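Local coordinates for peptide synthetase, module 7 (PDB 4TX3), which probably acts as a condensation-like domain of a glycopeptide antibiotic synthetase that recruits cross-linking oxygenases to the carrier-bound peptide, at residues A145-D148 / D149-D152; E405-N408 / D409-E413. All coordinates share one frame; numbering follows the deposited sequence.

Contact 1: residues A145-D148 / D149-D152; sequences AADD and DSMD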
ATOM      1  N   ALA B 145      -3.097 -20.931   8.431  1.00 31.45           N
ATOM      2  CA  ALA B 145      -3.748 -19.714   8.887  1.00 31.15           C
ATOM      3  C   ALA B 145      -3.265 -18.460   8.178  1.00 32.10           C
ATOM      4  O   ALA B 145      -3.921 -17.420   8.248  1.00 35.28           O
ATOM      5  CB  ALA B 145      -3.558 -19.556  10.386  1.00 26.97           C
ATOM      6  N   ALA B 146      -2.121 -18.538   7.507  1.00 34.17           N
ATOM      7  CA  ALA B 146      -1.531 -17.336   6.921  1.00 30.37           C
ATOM      8  C   ALA B 146      -0.684 -17.607   5.688  1.00 29.69           C
ATOM      9  O   ALA B 146       0.099 -18.554   5.654  1.00 30.14           O
ATOM     10  CB  ALA B 146      -0.692 -16.611   7.971  1.00 28.55           C
ATOM     11  N   ASP B 147      -0.867 -16.765   4.676  1.00 32.34           N
ATOM     12  CA  ASP B 147       0.108 -16.613   3.600  1.00 33.90           C
ATOM     13  C   ASP B 147       1.086 -15.494   3.979  1.00 34.97           C
ATOM     14  O   ASP B 147       0.973 -14.896   5.056  1.00 32.97           O
ATOM     15  CB  ASP B 147      -0.581 -16.314   2.253  1.00 35.79           C
ATOM     16  CG  ASP B 147      -1.420 -15.020   2.268  1.00 35.78           C
ATOM     17  OD1 ASP B 147      -1.344 -14.223   3.230  1.00 36.18           O
ATOM     18  OD2 ASP B 147      -2.159 -14.789   1.288  1.00 36.69           O
ATOM     19  N   ASP B 148       2.027 -15.189   3.093  1.00 38.77           N
ATOM     20  CA  ASP B 148       3.063 -14.199   3.407  1.00 39.34           C
ATOM     21  C   ASP B 148       2.544 -12.762   3.490  1.00 37.59           C
ATOM     22  O   ASP B 148       2.950 -12.021   4.378  1.00 37.22           O
ATOM     23  CB  ASP B 148       4.203 -14.288   2.388  1.00 44.13           C
ATOM     24  CG  ASP B 148       5.016 -15.564   2.539  1.00 57.38           C
ATOM     25  OD1 ASP B 148       6.042 -15.532   3.258  1.00 61.34           O
ATOM     26  OD2 ASP B 148       4.623 -16.603   1.950  1.00 61.44           O
ATOM     27  N   ASP B 149       1.659 -12.362   2.580  1.00 38.78           N
ATOM     28  CA  ASP B 149       0.975 -11.067   2.705  1.00 36.30           C
ATOM     29  C   ASP B 149       0.343 -10.895   4.092  1.00 38.13           C
ATOM     30  O   ASP B 149       0.372  -9.793   4.673  1.00 36.15           O
ATOM     31  CB  ASP B 149      -0.113 -10.908   1.636  1.00 37.48           C
ATOM     32  CG  ASP B 149       0.452 -10.726   0.228  1.00 42.33           C
ATOM     33  OD1 ASP B 149       1.658 -10.426   0.089  1.00 40.97           O
ATOM     34  OD2 ASP B 149      -0.324 -10.877  -0.742  1.00 43.64           O
ATOM     35  N   SER B 150      -0.215 -11.986   4.624  1.00 34.95           N
ATOM     36  CA  SER B 150      -0.944 -11.942   5.893  1.00 35.04           C
ATOM     37  C   SER B 150      -0.081 -11.486   7.067  1.00 32.69           C
ATOM     38  O   SER B 150      -0.587 -10.917   8.033  1.00 27.84           O
ATOM     39  CB  SER B 150      -1.551 -13.309   6.217  1.00 32.71           C
ATOM     40  OG  SER B 150      -2.613 -13.599   5.336  1.00 33.44           O
ATOM     41  N   MET B 151       1.218 -11.732   6.983  1.00 34.99           N
ATOM     42  CA  MET B 151       2.097 -11.330   8.064  1.00 33.95           C
ATOM     43  C   MET B 151       2.248  -9.822   8.128  1.00 34.36           C
ATOM     44  O   MET B 151       2.381  -9.284   9.222  1.00 35.81           O
ATOM     45  CB  MET B 151       3.465 -11.994   7.946  1.00 34.33           C
ATOM     46  CG  MET B 151       3.911 -12.639   9.271  1.00 50.40           C
ATOM     47  SD  MET B 151       2.984 -14.159   9.608  1.00 44.60           S
ATOM     48  CE  MET B 151       2.932 -14.709   7.922  1.00 39.68           C
ATOM     49  N   ASP B 152       2.201  -9.129   6.988  1.00 32.03           N
ATOM     50  CA  ASP B 152       2.198  -7.652   7.027  1.00 31.11           C
ATOM     51  C   ASP B 152       0.926  -7.140   7.673  1.00 36.19           C
ATOM     52  O   ASP B 152       0.973  -6.204   8.475  1.00 34.82           O
ATOM     53  CB  ASP B 152       2.333  -7.036   5.633  1.00 32.03           C
ATOM     54  CG  ASP B 152       3.640  -7.383   4.978  1.00 38.03           C
ATOM     55  OD1 ASP B 152       4.693  -7.135   5.606  1.00 53.42           O
ATOM     56  OD2 ASP B 152       3.625  -7.924   3.853  1.00 43.26           O
TER
HETATM   57  O   HOH W   1      -1.898 -13.108  -0.559  1.00 37.25           O
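Asp147 turns its carboxylate over the first turn of the following helix, and Ser150 meets a single oxygen of it, OD1, with two donors. Ser150 N approaches nearly along the C-O axis, 2.9 Å from Asp147 OD1; Ser150 OG comes from the other face of the carboxylate, about 40° out of its plane, with OG donating to Asp147 OD1 at 2.5 Å. The pose depends on the first torsion of Asp147, which sets CG between its backbone N and carbonyl carbon (chi1 60°) and folds the carboxylate back over the chain. Asp147 is thus the N-cap, and its OD1 also forms a salt bridge to Arg290. Ser150 OG is further tied to Gly302 N. Asp147 occupies the Asp position of the HHxxxDG signature of condensation domains, which reads HRxxxDD here with Arg143 in place of the second His; a structural Asp-Arg pair at this point is familiar from that family. Asp148, in the Gly position, points its carboxylate to Arg143 for a salt bridge, while its carbonyl O accepts Met151 N at 3.1 Å. The second oxygen of Asp147 faces a water, which donates to Asp147 OD2 at 2.5 Å and to Asp149 OD2 at 2.7 Å, bridging the two acids and probably easing the repulsion between their like charges. On another side of the turn the contact is apolar: the Met151 chain bends at chi2 and again at chi3, bringing its CE to 4.1 Å from Ala146 CB and to 3.5 Å from Asp147 O. Ala146 CB also rests on Ser150 CB. Leu41 and Val43 of strand 40-49 pack on Met151, and Val141 of strand 134-142 touches both Ala146 and Met151.

Contact 2: residues E405-N408 / D409-E413; sequences ERRN and DDDDE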
ATOM      1  N   GLU B 405      12.990  -7.828  -8.939  1.00 40.57           N
ATOM      2  CA  GLU B 405      13.385  -6.766  -9.865  1.00 39.45           C
ATOM      3  C   GLU B 405      13.680  -5.469  -9.124  1.00 42.29           C
ATOM      4  O   GLU B 405      12.791  -4.926  -8.473  1.00 43.83           O
ATOM      5  CB  GLU B 405      12.281  -6.501 -10.898  1.00 45.67           C
ATOM      6  CG  GLU B 405      12.051  -7.586 -11.953  1.00 40.63           C
ATOM      7  CD  GLU B 405      11.228  -7.066 -13.137  1.00 50.15           C
ATOM      8  OE1 GLU B 405       9.987  -6.946 -13.001  1.00 52.77           O
ATOM      9  OE2 GLU B 405      11.827  -6.753 -14.200  1.00 42.45           O
ATOM     10  N   ARG B 406      14.916  -4.975  -9.219  1.00 40.55           N
ATOM     11  CA  ARG B 406      15.258  -3.639  -8.722  1.00 41.18           C
ATOM     12  C   ARG B 406      14.928  -2.595  -9.777  1.00 44.54           C
ATOM     13  O   ARG B 406      14.995  -2.872 -10.973  1.00 36.52           O
ATOM     14  CB  ARG B 406      16.746  -3.522  -8.368  1.00 41.01           C
ATOM     15  CG  ARG B 406      17.223  -4.381  -7.218  1.00 41.84           C
ATOM     16  CD  ARG B 406      16.451  -4.064  -5.985  1.00 48.07           C
ATOM     17  NE  ARG B 406      16.892  -4.859  -4.853  1.00 52.37           N
ATOM     18  CZ  ARG B 406      16.237  -4.913  -3.698  1.00 54.33           C
ATOM     19  NH1 ARG B 406      15.112  -4.219  -3.543  1.00 51.64           N
ATOM     20  NH2 ARG B 406      16.699  -5.670  -2.709  1.00 52.89           N
ATOM     21  N   ARG B 407      14.593  -1.386  -9.335  1.00 48.05           N
ATOM     22  CA  ARG B 407      14.411  -0.265 -10.257  1.00 47.70           C
ATOM     23  C   ARG B 407      15.048   1.016  -9.734  1.00 49.07           C
ATOM     24  O   ARG B 407      15.151   1.230  -8.519  1.00 48.46           O
ATOM     25  CB  ARG B 407      12.929  -0.033 -10.537  1.00 50.40           C
ATOM     26  CG  ARG B 407      12.313  -1.185 -11.288  1.00 55.68           C
ATOM     27  CD  ARG B 407      10.828  -1.025 -11.466  1.00 58.88           C
ATOM     28  NE  ARG B 407      10.300  -2.142 -12.231  1.00 57.20           N
ATOM     29  CZ  ARG B 407      10.497  -2.297 -13.534  1.00 56.52           C
ATOM     30  NH1 ARG B 407      11.214  -1.401 -14.211  1.00 56.02           N
ATOM     31  NH2 ARG B 407       9.978  -3.346 -14.159  1.00 54.18           N
ATOM     32  N   ASN B 408      15.486   1.864 -10.657  1.00 46.27           N
ATOM     33  CA  ASN B 408      16.084   3.123 -10.263  1.00 41.59           C
ATOM     34  C   ASN B 408      14.983   4.159 -10.064  1.00 48.61           C
ATOM     35  O   ASN B 408      13.803   3.807  -9.994  1.00 49.07           O
ATOM     36  CB  ASN B 408      17.144   3.585 -11.285  1.00 40.25           C
ATOM     37  CG  ASN B 408      16.574   3.865 -12.687  1.00 45.71           C
ATOM     38  OD1 ASN B 408      15.408   4.215 -12.860  1.00 48.77           O
ATOM     39  ND2 ASN B 408      17.424   3.734 -13.691  1.00 44.78           N
ATOM     40  N   ASP B 409      15.365   5.428  -9.967  1.00 51.18           N
ATOM     41  CA  ASP B 409      14.406   6.485  -9.662  1.00 49.23           C
ATOM     42  C   ASP B 409      13.593   6.872 -10.873  1.00 45.88           C
ATOM     43  O   ASP B 409      12.553   7.489 -10.738  1.00 53.25           O
ATOM     44  CB  ASP B 409      15.117   7.718  -9.108  1.00 52.29           C
ATOM     45  CG  ASP B 409      15.764   7.454  -7.780  1.00 58.60           C
ATOM     46  OD1 ASP B 409      15.324   6.511  -7.090  1.00 65.17           O
ATOM     47  OD2 ASP B 409      16.711   8.180  -7.423  1.00 67.88           O
ATOM     48  N   ASP B 410      14.075   6.530 -12.058  1.00 47.11           N
ATOM     49  CA  ASP B 410      13.286   6.718 -13.267  1.00 52.41           C
ATOM     50  C   ASP B 410      12.406   5.493 -13.569  1.00 54.98           C
ATOM     51  O   ASP B 410      11.943   5.323 -14.703  1.00 55.55           O
ATOM     52  CB  ASP B 410      14.192   7.008 -14.465  1.00 51.30           C
ATOM     53  CG  ASP B 410      14.765   8.408 -14.437  1.00 62.19           C
ATOM     54  OD1 ASP B 410      14.386   9.183 -13.533  1.00 63.89           O
ATOM     55  OD2 ASP B 410      15.588   8.739 -15.324  1.00 66.97           O
ATOM     56  N   ASP B 411      12.195   4.640 -12.569  1.00 45.92           N
ATOM     57  CA  ASP B 411      11.436   3.402 -12.759  1.00 58.69           C
ATOM     58  C   ASP B 411      12.089   2.423 -13.761  1.00 55.40           C
ATOM     59  O   ASP B 411      11.428   1.516 -14.268  1.00 55.72           O
ATOM     60  CB  ASP B 411      10.005   3.726 -13.217  1.00 59.66           C
ATOM     61  CG  ASP B 411       9.010   2.685 -12.781  1.00 65.87           C
ATOM     62  OD1 ASP B 411       9.054   2.303 -11.590  1.00 70.09           O
ATOM     63  OD2 ASP B 411       8.199   2.241 -13.625  1.00 68.93           O
ATOM     64  N   ASP B 412      13.381   2.599 -14.039  1.00 53.13           N
ATOM     65  CA  ASP B 412      14.082   1.729 -14.984  1.00 48.71           C
ATOM     66  C   ASP B 412      14.758   0.523 -14.319  1.00 48.37           C
ATOM     67  O   ASP B 412      15.242   0.607 -13.180  1.00 45.31           O
ATOM     68  CB  ASP B 412      15.119   2.533 -15.771  1.00 49.16           C
ATOM     69  CG  ASP B 412      14.475   3.511 -16.748  1.00 56.87           C
ATOM     70  OD1 ASP B 412      13.240   3.431 -16.924  1.00 60.76           O
ATOM     71  OD2 ASP B 412      15.188   4.353 -17.338  1.00 59.73           O
ATOM     72  N   GLU B 413      14.756  -0.592 -15.049  1.00 40.51           N
ATOM     73  CA  GLU B 413      15.437  -1.825 -14.678  1.00 36.81           C
ATOM     74  C   GLU B 413      16.863  -1.613 -14.160  1.00 42.53           C
ATOM     75  O   GLU B 413      17.720  -1.055 -14.858  1.00 38.59           O
ATOM     76  CB  GLU B 413      15.479  -2.766 -15.882  1.00 40.76           C
ATOM     77  CG  GLU B 413      14.164  -3.478 -16.201  1.00 43.51           C
ATOM     78  CD  GLU B 413      13.174  -2.625 -16.989  1.00 48.88           C
ATOM     79  OE1 GLU B 413      13.576  -1.635 -17.646  1.00 50.00           O
ATOM     80  OE2 GLU B 413      11.975  -2.960 -16.952  1.00 54.75           O
TER
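Asn408 folds its amide back over the turn that follows it, so that OD1 receives two backbone N-H groups: Asp412 N at 2.8 Å, from above the amide plane, and Asp410 N more weakly. Its CG lies between backbone N and carbonyl carbon (chi1 63°), which aims OD1 into the bend. Asn408 N, in turn, donates to Asp412 O at 2.8 Å, in the carbonyl plane, and Asp411 N closes the turn on Asn408 O. Beyond this compact centre the carboxylates of Asp409 and Asp410 stand in solvent. Arg407 runs extended beside Glu413, its NH1 3.2 Å from Glu413 OE2 in a weakly bonded salt bridge, the planes 74° apart; NH1 also reaches Asp411 O weakly, while NE pairs with Glu369. Cutting this arginine back to an alanine is likely to leave Glu413 and Glu369 without their shared cation, in a patch where Glu405, itself bonded to His247, adds more negative charge. The type I turn from Asn408 to Asp411, with Asp411 in the left-handed conformation (phi 63°) and Asn408 facing both Asp411 and Asp412, is the type I plus G1 bulge end of a beta hairpin.

Overall arrangement
Contact 1 comes first along the chain and closes before contact 2 opens; their centres lie 27 Å apart and their nearest atoms about 14 Å, so they do not touch. Contact 1 follows a strand of one sheet, contact 2 joins two strands of another. Contact 1 leads from strand 134-142 of the five-stranded sheet into helix 148-166, its centre about 9 Å from the chain centre. Contact 2 connects neighbouring strands 399-407 and 413-423 of the four-stranded sheet, at the surface about 25 Å from that centre. Both belong to the condensation-type domain: one forms the signature-motif loop in a partly buried position near the middle of the molecule, the other a peripheral, acid-rich hairpin end.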